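Local coordinates for CRISPR/cas2 protein (Pyrococcus horikoshii OT3, PDB 6K2E) that probably binds nucleic acid and acts with Cas1 in the adaptation stage of CRISPR immunity, as Cas2 proteins do, at residues 10-13 and 19-22; 14-19 and 58-63; 23-28 and 34-39. All blocks are in the same frame, centred on the assembly; numbering follows the deposited sequence.

Contact 1 of 3, residues 10-13 and 19-22; sequences YDVN and RVHK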
loop_
_atom_site.group_PDB
_atom_site.type_symbol
_atom_site.label_atom_id
_atom_site.label_comp_id
_atom_site.label_asym_id
_atom_site.label_seq_id
_atom_site.Cartn_x
_atom_site.Cartn_y
_atom_site.Cartn_z
ATOM N N TYR A 10 -2.217 -4.878 -4.426
ATOM C CA TYR A 10 -2.503 -5.356 -5.777
ATOM C C TYR A 10 -3.696 -4.641 -6.384
ATOM O O TYR A 10 -4.594 -4.165 -5.693
ATOM C CB TYR A 10 -2.748 -6.872 -5.864
ATOM C CG TYR A 10 -4.000 -7.395 -5.199
ATOM C CD1 TYR A 10 -5.171 -7.596 -5.910
ATOM C CD2 TYR A 10 -3.989 -7.726 -3.865
ATOM C CE1 TYR A 10 -6.306 -8.084 -5.282
ATOM C CE2 TYR A 10 -5.088 -8.223 -3.251
ATOM C CZ TYR A 10 -6.247 -8.396 -3.946
ATOM O OH TYR A 10 -7.347 -8.895 -3.282
ATOM N N ASP A 11 -3.671 -4.560 -7.693
ATOM C CA ASP A 11 -4.768 -4.021 -8.474
ATOM C C ASP A 11 -4.854 -4.909 -9.714
ATOM O O ASP A 11 -4.039 -4.786 -10.630
ATOM C CB ASP A 11 -4.529 -2.567 -8.794
ATOM C CG ASP A 11 -5.650 -1.971 -9.571
ATOM O OD1 ASP A 11 -6.718 -1.747 -8.963
ATOM O OD2 ASP A 11 -5.460 -1.738 -10.789
ATOM N N VAL A 12 -5.725 -5.916 -9.657
ATOM C CA VAL A 12 -5.869 -6.897 -10.721
ATOM C C VAL A 12 -7.334 -6.948 -11.121
ATOM O O VAL A 12 -8.221 -6.540 -10.366
ATOM C CB VAL A 12 -5.340 -8.310 -10.357
ATOM C CG1 VAL A 12 -3.917 -8.239 -9.822
ATOM C CG2 VAL A 12 -6.249 -9.038 -9.397
ATOM N N ASN A 13 -7.571 -7.443 -12.339
ATOM C CA ASN A 13 -8.918 -7.652 -12.864
ATOM C C ASN A 13 -9.715 -8.628 -11.990
ATOM O O ASN A 13 -9.154 -9.481 -11.297
ATOM C CB ASN A 13 -8.807 -8.186 -14.293
ATOM C CG ASN A 13 -10.136 -8.274 -14.995
ATOM O OD1 ASN A 13 -10.794 -9.328 -14.995
ATOM N ND2 ASN A 13 -10.552 -7.163 -15.582
ATOM N N ARG A 19 -7.225 -15.535 -7.353
ATOM C CA ARG A 19 -5.944 -16.201 -7.467
ATOM C C ARG A 19 -4.832 -15.361 -6.860
ATOM O O ARG A 19 -3.973 -15.909 -6.164
ATOM C CB ARG A 19 -5.622 -16.463 -8.939
ATOM C CG ARG A 19 -6.621 -17.305 -9.687
ATOM C CD ARG A 19 -6.254 -17.412 -11.165
ATOM N NE ARG A 19 -5.015 -18.168 -11.315
ATOM C CZ ARG A 19 -4.172 -18.047 -12.340
ATOM N NH1 ARG A 19 -4.431 -17.194 -13.341
ATOM N NH2 ARG A 19 -3.068 -18.791 -12.361
ATOM N N VAL A 20 -4.926 -14.032 -6.973
ATOM C CA VAL A 20 -3.926 -13.160 -6.365
ATOM C C VAL A 20 -4.080 -13.150 -4.847
ATOM O O VAL A 20 -3.088 -13.244 -4.114
ATOM C CB VAL A 20 -4.019 -11.740 -6.971
ATOM C CG1 VAL A 20 -3.210 -10.733 -6.180
ATOM C CG2 VAL A 20 -3.509 -11.734 -8.381
ATOM N N HIS A 21 -5.321 -13.140 -4.352
ATOM C CA HIS A 21 -5.560 -13.076 -2.910
ATOM C C HIS A 21 -5.178 -14.372 -2.195
ATOM O O HIS A 21 -4.574 -14.326 -1.115
ATOM C CB HIS A 21 -7.027 -12.729 -2.642
ATOM C CG HIS A 21 -7.357 -12.528 -1.192
ATOM N ND1 HIS A 21 -7.800 -13.556 -0.377
ATOM C CD2 HIS A 21 -7.331 -11.416 -0.417
ATOM C CE1 HIS A 21 -8.014 -13.086 0.841
ATOM N NE2 HIS A 21 -7.731 -11.792 0.845
ATOM N N LYS A 22 -5.482 -15.533 -2.796
ATOM C CA LYS A 22 -5.147 -16.812 -2.165
ATOM C C LYS A 22 -3.641 -17.029 -2.140
ATOM O O LYS A 22 -3.088 -17.495 -1.132
ATOM C CB LYS A 22 -5.836 -17.972 -2.898
ATOM C CG LYS A 22 -7.309 -18.157 -2.543
ATOM C CD LYS A 22 -7.857 -19.491 -3.042
ATOM C CE LYS A 22 -9.351 -19.646 -2.711
ATOM N NZ LYS A 22 -9.700 -19.169 -1.337
#

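Contact 2 of 3, residues 14-19 and 58-63; sequences VERVNR and EDDSVL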
loop_
_atom_site.group_PDB
_atom_site.type_symbol
_atom_site.label_atom_id
_atom_site.label_comp_id
_atom_site.label_asym_id
_atom_site.label_seq_id
_atom_site.Cartn_x
_atom_site.Cartn_y
_atom_site.Cartn_z
ATOM N N VAL A 14 -11.044 -8.488 -12.023
ATOM C CA VAL A 14 -11.904 -9.224 -11.108
ATOM C C VAL A 14 -11.898 -10.728 -11.381
ATOM O O VAL A 14 -12.077 -11.517 -10.446
ATOM C CB VAL A 14 -13.328 -8.616 -11.184
ATOM C CG1 VAL A 14 -14.014 -8.919 -12.509
ATOM C CG2 VAL A 14 -14.201 -9.069 -10.029
ATOM N N GLU A 15 -11.567 -11.149 -12.610
ATOM C CA GLU A 15 -11.449 -12.578 -12.914
ATOM C C GLU A 15 -10.237 -13.201 -12.227
ATOM O O GLU A 15 -10.208 -14.420 -12.019
ATOM C CB GLU A 15 -11.383 -12.815 -14.424
ATOM C CG GLU A 15 -12.634 -12.426 -15.206
ATOM C CD GLU A 15 -13.520 -13.613 -15.620
ATOM O OE1 GLU A 15 -14.393 -14.025 -14.832
ATOM O OE2 GLU A 15 -13.355 -14.131 -16.743
ATOM N N ARG A 16 -9.231 -12.389 -11.883
ATOM C CA ARG A 16 -7.995 -12.861 -11.279
ATOM C C ARG A 16 -7.851 -12.511 -9.805
ATOM O O ARG A 16 -6.819 -12.855 -9.214
ATOM C CB ARG A 16 -6.795 -12.292 -12.029
ATOM C CG ARG A 16 -6.611 -12.871 -13.394
ATOM C CD ARG A 16 -5.936 -11.904 -14.312
ATOM N NE ARG A 16 -6.631 -11.835 -15.581
ATOM C CZ ARG A 16 -6.651 -10.761 -16.350
ATOM N NH1 ARG A 16 -6.008 -9.679 -15.960
ATOM N NH2 ARG A 16 -7.306 -10.774 -17.509
ATOM N N VAL A 17 -8.872 -11.903 -9.181
ATOM C CA VAL A 17 -8.735 -11.375 -7.818
ATOM C C VAL A 17 -8.593 -12.503 -6.804
ATOM O O VAL A 17 -7.824 -12.390 -5.840
ATOM C CB VAL A 17 -9.935 -10.454 -7.489
ATOM C CG1 VAL A 17 -10.297 -10.399 -5.981
ATOM C CG2 VAL A 17 -9.664 -9.072 -7.992
ATOM N N ASN A 18 -9.235 -13.633 -7.053
ATOM C CA ASN A 18 -9.143 -14.713 -6.091
ATOM C C ASN A 18 -7.817 -15.451 -6.163
ATOM O O ASN A 18 -7.282 -15.851 -5.120
ATOM C CB ASN A 18 -10.273 -15.692 -6.311
ATOM C CG ASN A 18 -10.730 -16.290 -5.033
ATOM O OD1 ASN A 18 -10.582 -17.496 -4.809
ATOM N ND2 ASN A 18 -11.263 -15.442 -4.149
ATOM N N ARG A 19 -7.225 -15.535 -7.353
ATOM C CA ARG A 19 -5.944 -16.201 -7.467
ATOM C C ARG A 19 -4.832 -15.361 -6.860
ATOM O O ARG A 19 -3.973 -15.909 -6.164
ATOM C CB ARG A 19 -5.622 -16.463 -8.939
ATOM C CG ARG A 19 -6.621 -17.305 -9.687
ATOM C CD ARG A 19 -6.254 -17.412 -11.165
ATOM N NE ARG A 19 -5.015 -18.168 -11.315
ATOM C CZ ARG A 19 -4.172 -18.047 -12.340
ATOM N NH1 ARG A 19 -4.431 -17.194 -13.341
ATOM N NH2 ARG A 19 -3.068 -18.791 -12.361
ATOM N N GLU A 58 -2.176 -8.224 -18.508
ATOM C CA GLU A 58 -3.082 -7.343 -19.265
ATOM C C GLU A 58 -3.596 -6.156 -18.409
ATOM O O GLU A 58 -4.774 -6.072 -18.061
ATOM C CB GLU A 58 -4.234 -8.216 -19.819
ATOM C CG GLU A 58 -5.203 -7.730 -20.836
ATOM C CD GLU A 58 -6.624 -7.989 -20.342
ATOM O OE1 GLU A 58 -6.790 -8.443 -19.184
ATOM O OE2 GLU A 58 -7.553 -7.864 -21.157
ATOM N N ASP A 59 -2.640 -5.318 -18.007
ATOM C CA ASP A 59 -2.828 -4.129 -17.143
ATOM C C ASP A 59 -3.241 -4.455 -15.708
ATOM O O ASP A 59 -3.709 -3.584 -14.994
ATOM C CB ASP A 59 -3.796 -3.106 -17.763
ATOM C CG ASP A 59 -3.179 -2.370 -18.950
ATOM O OD1 ASP A 59 -3.936 -1.702 -19.717
ATOM O OD2 ASP A 59 -1.932 -2.431 -19.132
ATOM N N ASP A 60 -2.965 -5.662 -15.236
ATOM C CA ASP A 60 -2.957 -5.951 -13.812
ATOM C C ASP A 60 -1.675 -5.451 -13.189
ATOM O O ASP A 60 -0.618 -5.449 -13.826
ATOM C CB ASP A 60 -3.021 -7.441 -13.528
ATOM C CG ASP A 60 -4.363 -8.011 -13.752
ATOM O OD1 ASP A 60 -5.276 -7.289 -14.223
ATOM O OD2 ASP A 60 -4.465 -9.210 -13.456
ATOM N N SER A 61 -1.765 -5.093 -11.912
ATOM C CA SER A 61 -0.676 -4.428 -11.219
ATOM C C SER A 61 -0.536 -4.973 -9.802
ATOM O O SER A 61 -1.537 -5.152 -9.106
ATOM C CB SER A 61 -0.941 -2.931 -11.196
ATOM O OG SER A 61 0.273 -2.236 -11.142
ATOM N N VAL A 62 0.689 -5.266 -9.372
ATOM C CA VAL A 62 0.966 -5.579 -7.967
ATOM C C VAL A 62 2.147 -4.727 -7.510
ATOM O O VAL A 62 3.232 -4.791 -8.107
ATOM C CB VAL A 62 1.270 -7.075 -7.716
ATOM C CG1 VAL A 62 1.378 -7.314 -6.235
ATOM C CG2 VAL A 62 0.216 -8.021 -8.305
ATOM N N LEU A 63 1.934 -3.916 -6.477
ATOM C CA LEU A 63 3.008 -3.131 -5.868
ATOM C C LEU A 63 3.638 -3.869 -4.690
ATOM O O LEU A 63 2.952 -4.192 -3.722
ATOM C CB LEU A 63 2.477 -1.797 -5.361
ATOM C CG LEU A 63 1.927 -0.801 -6.358
ATOM C CD1 LEU A 63 1.704 0.508 -5.644
ATOM C CD2 LEU A 63 2.921 -0.658 -7.488
#

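Contact 3 of 3, residues 23-28 and 34-39; sequences LLKTYL and SVFEGE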
loop_
_atom_site.group_PDB
_atom_site.type_symbol
_atom_site.label_atom_id
_atom_site.label_comp_id
_atom_site.label_asym_id
_atom_site.label_seq_id
_atom_site.Cartn_x
_atom_site.Cartn_y
_atom_site.Cartn_z
ATOM N N LEU A 23 -2.965 -16.612 -3.216
ATOM C CA LEU A 23 -1.515 -16.710 -3.299
ATOM C C LEU A 23 -0.837 -15.819 -2.264
ATOM O O LEU A 23 0.085 -16.278 -1.563
ATOM C CB LEU A 23 -1.069 -16.346 -4.713
ATOM C CG LEU A 23 0.429 -16.229 -4.938
ATOM C CD1 LEU A 23 1.115 -17.566 -4.670
ATOM C CD2 LEU A 23 0.748 -15.692 -6.339
ATOM N N LEU A 24 -1.330 -14.573 -2.098
ATOM C CA LEU A 24 -0.756 -13.687 -1.093
ATOM C C LEU A 24 -1.064 -14.128 0.335
ATOM O O LEU A 24 -0.312 -13.759 1.243
ATOM C CB LEU A 24 -1.241 -12.263 -1.308
ATOM C CG LEU A 24 -0.620 -11.509 -2.479
ATOM C CD1 LEU A 24 -1.411 -10.247 -2.852
ATOM C CD2 LEU A 24 0.827 -11.175 -2.175
ATOM N N LYS A 25 -2.134 -14.911 0.562
ATOM C CA LYS A 25 -2.438 -15.363 1.923
ATOM C C LYS A 25 -1.562 -16.541 2.354
ATOM O O LYS A 25 -1.360 -16.749 3.555
ATOM C CB LYS A 25 -3.932 -15.715 2.055
ATOM C CG LYS A 25 -4.448 -16.043 3.512
ATOM C CD LYS A 25 -5.438 -14.991 4.128
ATOM C CE LYS A 25 -5.459 -15.027 5.696
ATOM N NZ LYS A 25 -4.526 -14.061 6.421
ATOM N N THR A 26 -1.005 -17.293 1.403
ATOM C CA THR A 26 0.001 -18.298 1.734
ATOM C C THR A 26 1.261 -17.669 2.346
ATOM O O THR A 26 1.838 -18.244 3.274
ATOM C CB THR A 26 0.317 -19.194 0.518
ATOM O OG1 THR A 26 0.704 -18.410 -0.605
ATOM C CG2 THR A 26 -0.919 -19.958 0.160
ATOM N N TYR A 27 1.721 -16.514 1.831
ATOM C CA TYR A 27 2.980 -15.956 2.318
ATOM C C TYR A 27 2.796 -14.878 3.366
ATOM O O TYR A 27 3.691 -14.704 4.195
ATOM C CB TYR A 27 3.805 -15.350 1.177
ATOM C CG TYR A 27 4.253 -16.309 0.112
ATOM C CD1 TYR A 27 3.387 -16.674 -0.909
ATOM C CD2 TYR A 27 5.541 -16.850 0.114
ATOM C CE1 TYR A 27 3.768 -17.543 -1.895
ATOM C CE2 TYR A 27 5.939 -17.736 -0.880
ATOM C CZ TYR A 27 5.032 -18.075 -1.880
ATOM O OH TYR A 27 5.346 -18.939 -2.896
ATOM N N LEU A 28 1.699 -14.116 3.337
ATOM C CA LEU A 28 1.651 -12.851 4.066
ATOM C C LEU A 28 0.378 -12.736 4.889
ATOM O O LEU A 28 -0.578 -13.491 4.721
ATOM C CB LEU A 28 1.766 -11.657 3.100
ATOM C CG LEU A 28 3.134 -11.525 2.410
ATOM C CD1 LEU A 28 3.138 -10.530 1.257
ATOM C CD2 LEU A 28 4.169 -11.163 3.448
ATOM N N SER A 34 -7.026 -5.037 -0.123
ATOM C CA SER A 34 -6.118 -5.574 -1.119
ATOM C C SER A 34 -4.666 -5.333 -0.701
ATOM O O SER A 34 -3.759 -5.312 -1.545
ATOM C CB SER A 34 -6.468 -4.982 -2.484
ATOM O OG SER A 34 -5.333 -4.836 -3.300
ATOM N N VAL A 35 -4.442 -5.201 0.608
ATOM C CA VAL A 35 -3.142 -4.921 1.203
ATOM C C VAL A 35 -2.730 -6.130 2.040
ATOM O O VAL A 35 -3.504 -6.607 2.880
ATOM C CB VAL A 35 -3.170 -3.647 2.056
ATOM C CG1 VAL A 35 -1.815 -3.455 2.748
ATOM C CG2 VAL A 35 -3.520 -2.437 1.178
ATOM N N PHE A 36 -1.549 -6.668 1.747
ATOM C CA PHE A 36 -0.937 -7.740 2.518
ATOM C C PHE A 36 0.414 -7.283 3.057
ATOM O O PHE A 36 1.128 -6.507 2.412
ATOM C CB PHE A 36 -0.731 -8.980 1.663
ATOM C CG PHE A 36 -1.979 -9.770 1.413
ATOM C CD1 PHE A 36 -2.880 -9.386 0.429
ATOM C CD2 PHE A 36 -2.237 -10.919 2.148
ATOM C CE1 PHE A 36 -4.034 -10.133 0.202
ATOM C CE2 PHE A 36 -3.380 -11.660 1.928
ATOM C CZ PHE A 36 -4.277 -11.272 0.966
ATOM N N GLU A 37 0.808 -7.811 4.210
ATOM C CA GLU A 37 2.119 -7.447 4.732
ATOM C C GLU A 37 2.690 -8.581 5.568
ATOM O O GLU A 37 1.987 -9.521 5.937
ATOM C CB GLU A 37 2.064 -6.144 5.545
ATOM C CG GLU A 37 0.999 -6.114 6.616
ATOM C CD GLU A 37 0.929 -4.787 7.341
ATOM O OE1 GLU A 37 1.961 -4.331 7.871
ATOM O OE2 GLU A 37 -0.170 -4.208 7.400
ATOM N N GLY A 38 3.985 -8.498 5.827
ATOM C CA GLY A 38 4.642 -9.446 6.705
ATOM C C GLY A 38 6.099 -9.654 6.344
ATOM O O GLY A 38 6.604 -9.158 5.340
ATOM N N GLU A 39 6.756 -10.454 7.179
ATOM C CA GLU A 39 8.149 -10.812 6.972
ATOM C C GLU A 39 8.279 -11.898 5.915
ATOM O O GLU A 39 7.488 -12.841 5.860
ATOM C CB GLU A 39 8.749 -11.336 8.267
ATOM C CG GLU A 39 9.405 -10.337 9.173
ATOM C CD GLU A 39 10.220 -11.056 10.215
ATOM O OE1 GLU A 39 9.881 -10.973 11.415
ATOM O OE2 GLU A 39 11.180 -11.747 9.807
#

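Contact 1 of 3, residues 10-13 and 19-22
Val20 presses one of its methyls onto the ring of Tyr10, and this CH-pi contact is the centre of the interface. The CG1 atom of Val20 stands 3.8 Å from the centroid of the Tyr10 ring, 20° off the ring normal. It is therefore over the face but displaced toward the rim at the CB end, as its 3.6 Å approach to Tyr10 CG confirms. The tyrosine torsions explain the fit: CG lies between the backbone N and the carbonyl carbon (chi1 67°), which carries the ring toward helix 17-27, and chi2 near 95° turns its face to Val20 CG1. The two side chains run past each other in opposite senses.

Purely aliphatic packing adds to this two residues further along the chain, at Val12. The other valine methyl, Val20 CG2, meets Val12 CG1 at 3.8 Å and Val12 CG2 at 4.0 Å, so the two branches of Val20 are divided between Tyr10 and Val12. The two segments belong to the first beta-alpha connection of a ferredoxin-like fold, in which strand 3-11 runs through a short loop into helix 17-27, and the helix packs back over the strand it has just left. Ile55 of helix 42-55 also touches Val20, so this valine of helix 17-27 is packed between the sheet and helix 42-55.

The polar end of the tyrosine makes a looser van der Waals contact. Tyr10 OH comes to 3.8 Å from His21 CD2, near the plane of the imidazole and at its edge, and it lies 3.9 Å from His21 CB. The imidazole also meets the rings of Trp30 and Phe36 edge-to-face. The backbone of Tyr10 pairs with Ser34, whose OG is bonded to Tyr10 O.

Contact 2 of 3, residues 14-19 and 58-63
Arg16 holds two acidic residues at once, one with each terminal nitrogen of its guanidinium, and the three form a salt-bridge network. Arg16 NH1 donates to Asp60 OD2 at 3.0 Å with an N-H...O angle of 166°, and Arg16 NH2 donates to Glu58 OE1 at 2.9 Å in a bond that is almost as straight. Both acceptors lie close to the guanidinium plane at its edge, so the arginine offers each N-H in its natural direction. The acceptors are less regular. Asp60 OD2 is met from above its carboxylate plane, 42° out of it, whereas Glu58 OE1 is approached on the syn side but again tilted from the plane. A bend at chi3 (-133°) turns the head group toward the acids.

The other oxygen of the aspartate is also engaged: Asp60 OD1 accepts a hydrogen bond from the backbone N of Asn13, and Arg16 NH1 is as near to Asp60 OD1 as to OD2. Asp60 is buried, so its carboxylate probably gains from the arginine and the peptide N-H together. Glu58, in contrast, is exposed and poorly ordered, and its bridge is accordingly less certain. The two backbone bonds within 14-19 are weak, Val17 N to Val14 O at 3.5 Å and Arg19 N to Arg16 O at 3.3 Å. Ser61 OG lies within hydrogen-bonding distance of two acceptors of the second subunit, Gln32 OE1 and Arg79 O, and its one proton can serve only one at a time.

The bridge thus fastens the entry to helix 17-27 to the loop that leads from helix 42-55 into strand 61-67. That strand pairs with 3-11 through backbone bonds such as Ser61 with Asp11, and at Val62 and Leu63 an antiparallel ladder with the second subunit carries the sheet across the dimer interface.

Contact 3 of 3, residues 23-28 and 34-39
Matching first torsions bring Leu24 and Phe36 together: in both, CG is anti to the carbonyl carbon (chi1 -75° for Leu24 and -77° for Phe36), so the leucine leans over the sheet and the phenylalanine ring extends from the strand toward the helix. This is the helix-on-sheet packing of a ferredoxin-like fold, with the C-terminal end of helix 17-27 lying on strand 35-41.

Leu24 CB sits 3.6 Å from the centroid of the Phe36 ring and only 4° off its normal, a CH-pi contact nearly above the ring centre. One branch carries the overlap to the ring margin, with Leu24 CD1 at 3.7 Å from Phe36 CD1. Other groups frame the ring. Lys25 N lies obliquely 3.7 Å from Phe36 CE2, Leu28 O stands at the edge near the ring plane, and Trp30 stacks on the ring.

Leu28, following 23-27, packs further along the strand, its CB 3.9 Å from Phe36 CB. Its CB also approaches the backbone, 3.6 Å from Glu37 O. The Glu37 side chain leaves from the other face of the strand, where its carboxylate bonds to Arg31, Tyr5 and, from the second subunit, Tyr65 OH.

Leu24 O has two neighbours: it accepts a hydrogen bond from the backbone N of Leu28 at 2.9 Å and lies 3.5 Å from Phe36 CD2. Beside glycine, which has no side chain, Leu28 CD2 comes within 3.6 Å of Gly38 N.

Overall arrangement
From the N terminus, strand 3-11 leads into contact 1, which closes a five-residue loop by laying the start of helix 17-27 on the strand's end. Contact 2 opens within that loop and closes far later at residues 58-63, so the two interleave, sharing Arg19; a probable backbone bond between Asp11 and Ser61 joins their neighbouring strands. Contact 3 opens and closes entirely between the two segments of contact 2, spanning only strand 29-32. It follows contact 1 in series, and Tyr10 CD2 packs on Leu24 CD1 where they adjoin. All three use helix 17-27, tying it in turn to strands 3-11 and 35-41 and the loop before 61-67.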